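Peptidyl-prolyl cis-trans isomerase (Hirschia baltica, PDB 5EX2) probably catalyses the cis-trans isomerisation of peptide bonds preceding proline, as a cyclophilin-type isomerase thought to act as a periplasmic folding helper. Local coordinates at residues P128-Q133 and E177-D182. Numbering follows the deposited sequence.
With MG (magnesium ion), chain C.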
ATOM      1  N   PRO A 128       2.531   0.977   7.158  1.00  7.90           N
ATOM      2  CA  PRO A 128       2.214   1.781   8.328  1.00  7.94           C
ATOM      3  C   PRO A 128       0.940   1.239   8.951  1.00  8.26           C
ATOM      4  O   PRO A 128       0.001   0.864   8.243  1.00  8.43           O
ATOM      5  CB  PRO A 128       2.033   3.176   7.748  1.00  8.39           C
ATOM      6  CG  PRO A 128       1.493   2.917   6.362  1.00  8.69           C
ATOM      7  CD  PRO A 128       2.156   1.653   5.904  1.00  8.43           C
ATOM      8  N   ILE A 129       0.892   1.218  10.279  1.00  8.69           N
ATOM      9  CA  ILE A 129      -0.233   0.667  11.007  1.00  8.40           C
ATOM     10  C   ILE A 129      -0.570   1.613  12.145  1.00  9.02           C
ATOM     11  O   ILE A 129       0.332   2.157  12.773  1.00 10.69           O
ATOM     12  CB  ILE A 129       0.072  -0.732  11.582  1.00  9.90           C
ATOM     13  CG1 ILE A 129       0.530  -1.700  10.487  1.00 11.09           C
ATOM     14  CG2 ILE A 129      -1.136  -1.281  12.343  1.00 10.43           C
ATOM     15  CD1 ILE A 129      -0.556  -2.105   9.525  1.00 11.08           C
ATOM     16  N   GLU A 130      -1.860   1.853  12.360  1.00  7.83           N
ATOM     17  CA  GLU A 130      -2.344   2.541  13.551  1.00  8.74           C
ATOM     18  C   GLU A 130      -3.244   1.572  14.297  1.00  8.07           C
ATOM     19  O   GLU A 130      -3.922   0.741  13.706  1.00  8.36           O
ATOM     20  CB  GLU A 130      -3.094   3.835  13.199  1.00  8.00           C
ATOM     21  CG  GLU A 130      -3.522   4.616  14.411  1.00 10.31           C
ATOM     22  CD  GLU A 130      -4.024   5.997  14.087  1.00 11.62           C
ATOM     23  OE1 GLU A 130      -4.399   6.262  12.923  1.00 12.74           O
ATOM     24  OE2 GLU A 130      -4.040   6.819  15.009  1.00 15.07           O
ATOM     25  N   THR A 131      -3.240   1.664  15.618  1.00  8.60           N
ATOM     26  CA  THR A 131      -3.906   0.651  16.398  1.00  8.69           C
ATOM     27  C   THR A 131      -4.447   1.181  17.694  1.00  8.35           C
ATOM     28  O   THR A 131      -3.899   2.108  18.261  1.00  9.97           O
ATOM     29  CB  THR A 131      -2.938  -0.501  16.695  1.00  9.19           C
ATOM     30  OG1 THR A 131      -3.626  -1.601  17.290  1.00  9.03           O
ATOM     31  CG2 THR A 131      -1.759  -0.067  17.567  1.00 11.26           C
ATOM     32  N   ARG A 132      -5.541   0.568  18.133  1.00  8.46           N
ATOM     33  CA  ARG A 132      -5.961   0.665  19.519  1.00  8.86           C
ATOM     34  C   ARG A 132      -4.929  -0.076  20.370  1.00  8.91           C
ATOM     35  O   ARG A 132      -4.120  -0.853  19.865  1.00  9.06           O
ATOM     36  CB  ARG A 132      -7.373   0.103  19.691  1.00  9.18           C
ATOM     37  CG  ARG A 132      -8.395   0.745  18.768  1.00 11.66           C
ATOM     38  CD  ARG A 132      -8.572   2.223  19.043  1.00 17.62           C
ATOM     39  NE  ARG A 132      -9.260   2.450  20.306  1.00 18.07           N
ATOM     40  CZ  ARG A 132      -9.569   3.652  20.784  1.00 22.06           C
ATOM     41  NH1 ARG A 132      -9.273   4.751  20.094  1.00 19.75           N
ATOM     42  NH2 ARG A 132     -10.200   3.752  21.939  1.00 19.84           N
ATOM     43  N   GLN A 133      -4.922   0.194  21.665  1.00  9.19           N
ATOM     44  CA  GLN A 133      -3.856  -0.315  22.506  1.00  9.26           C
ATOM     45  C   GLN A 133      -3.882  -1.828  22.652  1.00  9.55           C
ATOM     46  O   GLN A 133      -4.931  -2.434  22.848  1.00 10.15           O
ATOM     47  CB  GLN A 133      -3.937   0.351  23.882  1.00  9.74           C
ATOM     48  CG  GLN A 133      -3.430   1.765  23.844  1.00 10.01           C
ATOM     49  CD  GLN A 133      -1.944   1.867  23.592  1.00 11.33           C
ATOM     50  OE1 GLN A 133      -1.215   0.861  23.628  1.00 14.03           O
ATOM     51  NE2 GLN A 133      -1.477   3.076  23.357  1.00 13.88           N
ATOM     52  N   GLU A 177      -0.220  12.465   3.090  1.00 10.68           N
ATOM     53  CA  GLU A 177      -0.907  11.989   4.279  1.00  8.68           C
ATOM     54  C   GLU A 177      -2.326  12.523   4.333  1.00 10.07           C
ATOM     55  O   GLU A 177      -2.553  13.728   4.257  1.00 12.13           O
ATOM     56  CB  GLU A 177      -0.140  12.408   5.531  1.00 14.33           C
ATOM     57  CG  GLU A 177      -0.874  12.097   6.853  1.00 15.44           C
ATOM     58  CD  GLU A 177      -0.129  12.589   8.084  1.00 22.99           C
ATOM     59  OE1 GLU A 177       0.785  13.424   7.927  1.00 21.63           O
ATOM     60  OE2 GLU A 177      -0.461  12.151   9.215  1.00 16.76           O
ATOM     61  N   SER A 178      -3.275  11.604   4.489  1.00  9.20           N
ATOM     62  CA  SER A 178      -4.695  11.955   4.476  1.00 12.22           C
ATOM     63  C   SER A 178      -5.466  11.194   5.546  1.00  8.75           C
ATOM     64  O   SER A 178      -6.209  10.261   5.239  1.00 10.58           O
ATOM     65  CB  SER A 178      -5.280  11.670   3.101  1.00 11.36           C
ATOM     66  OG  SER A 178      -4.582  12.402   2.109  1.00 10.90           O
ATOM     67  N   ARG A 179      -5.278  11.581   6.801  1.00  9.86           N
ATOM     68  CA  ARG A 179      -5.737  10.761   7.916  1.00  8.68           C
ATOM     69  C   ARG A 179      -7.241  10.803   8.083  1.00 11.96           C
ATOM     70  O   ARG A 179      -7.806   9.951   8.770  1.00 11.60           O
ATOM     71  CB  ARG A 179      -5.047  11.179   9.217  1.00 11.79           C
ATOM     72  CG  ARG A 179      -3.531  11.160   9.137  1.00 12.80           C
ATOM     73  CD  ARG A 179      -2.957   9.781   8.768  1.00 12.49           C
ATOM     74  NE  ARG A 179      -3.008   8.871   9.906  1.00 11.39           N
ATOM     75  CZ  ARG A 179      -2.143   8.891  10.912  1.00 12.52           C
ATOM     76  NH1 ARG A 179      -1.146   9.768  10.920  1.00 14.49           N
ATOM     77  NH2 ARG A 179      -2.264   8.028  11.914  1.00 16.74           N
ATOM     78  N   PHE A 180      -7.888  11.776   7.441  1.00  9.55           N
ATOM     79  CA  PHE A 180      -9.350  11.851   7.443  1.00 10.62           C
ATOM     80  C   PHE A 180      -9.979  10.680   6.686  1.00  9.85           C
ATOM     81  O   PHE A 180     -11.169  10.437   6.824  1.00 11.80           O
ATOM     82  CB  PHE A 180      -9.818  13.183   6.843  1.00 10.50           C
ATOM     83  CG  PHE A 180      -9.138  13.527   5.558  1.00 10.20           C
ATOM     84  CD1 PHE A 180      -7.953  14.249   5.552  1.00 11.13           C
ATOM     85  CD2 PHE A 180      -9.669  13.113   4.357  1.00 11.25           C
ATOM     86  CE1 PHE A 180      -7.318  14.551   4.364  1.00 12.52           C
ATOM     87  CE2 PHE A 180      -9.046  13.413   3.168  1.00 11.61           C
ATOM     88  CZ  PHE A 180      -7.857  14.133   3.178  1.00 11.71           C
ATOM     89  N   LEU A 181      -9.179   9.929   5.922  1.00  9.84           N
ATOM     90  CA  LEU A 181      -9.672   8.711   5.275  1.00  9.32           C
ATOM     91  C   LEU A 181      -9.634   7.495   6.173  1.00  9.54           C
ATOM     92  O   LEU A 181     -10.287   6.484   5.887  1.00  9.43           O
ATOM     93  CB  LEU A 181      -8.852   8.389   4.038  1.00  9.60           C
ATOM     94  CG  LEU A 181      -8.816   9.447   2.948  1.00  8.91           C
ATOM     95  CD1 LEU A 181      -7.966   8.923   1.807  1.00 10.99           C
ATOM     96  CD2 LEU A 181     -10.206   9.814   2.463  1.00 11.84           C
ATOM     97  N   ASP A 182      -8.850   7.580   7.245  1.00  9.75           N
ATOM     98  CA  ASP A 182      -8.582   6.408   8.067  1.00 10.64           C
ATOM     99  C   ASP A 182      -9.863   5.870   8.705  1.00 10.53           C
ATOM    100  O   ASP A 182     -10.714   6.633   9.176  1.00 10.65           O
ATOM    101  CB  ASP A 182      -7.567   6.736   9.162  1.00 10.11           C
ATOM    102  CG  ASP A 182      -6.197   7.105   8.626  1.00  8.85           C
ATOM    103  OD1 ASP A 182      -5.975   7.045   7.405  1.00  9.54           O
ATOM    104  OD2 ASP A 182      -5.329   7.426   9.477  1.00 10.88           O
TER
HETATM  105 MG    MG C 301       0.421  -0.106  25.054  1.00 10.48          MG
HETATM  106  O   HOH W   1      -6.028   8.155  11.992  1.00 19.59           O
HETATM  107  O   HOH W   2      -0.234   1.571  26.535  1.00 16.11           O
HETATM  108  O   HOH W   3       2.408  -0.191  26.198  1.00 24.66           O
HETATM  109  O   HOH W   4       1.089  -1.796  23.398  1.00 20.77           O
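Glu130 and Arg179 carry the contact through a salt bridge: NH2 of Arg179 reaches Glu130 OE1 at 2.9 Å. The hydrogen bond within it is weak, bent to 150° at the hydrogen. The oxygen sits at the edge of the guanidinium, near its plane, but the carboxylate is turned 62° against that plane, and one oxygen, not both, takes the bond. Glu130 spans the gap because its chain is extended, with CG anti to the backbone N (chi1 -176°).

Two further carboxylates pair with the same guanidinium from within 177-182. Asp182 OD2 accepts from Arg179 NE at 2.8 Å on its syn side, while Glu177 OE2 takes NH1 at 3.0 Å on its anti side. All three guanidinium nitrogens therefore have an acid partner, which should fix the rotation of the group, and NH1 has a second in Asp252.

Glu130 OE1 and Asp182 OD2 are like charges 3.8 Å apart, with no direct bond between them. A water donates one hydrogen bond to each oxygen, and the shared arginine probably offsets their repulsion further. Outside partners steady both acids: Gln119 NE2 bonds Glu130 OE2, and the backbone N of His151 bonds Asp182 OD1.

On strand 127-132, Glu130 lies three residues before Gln133, a magnesium ligand whose site Gln115 and Glu135 share, but the salt bridges lie away from the metal. This is a surface salt-bridge network centred on one arginine, joining the five-stranded antiparallel sheet to the loop between strands 171-174 and 187-191 of the eight-stranded cyclophilin barrel.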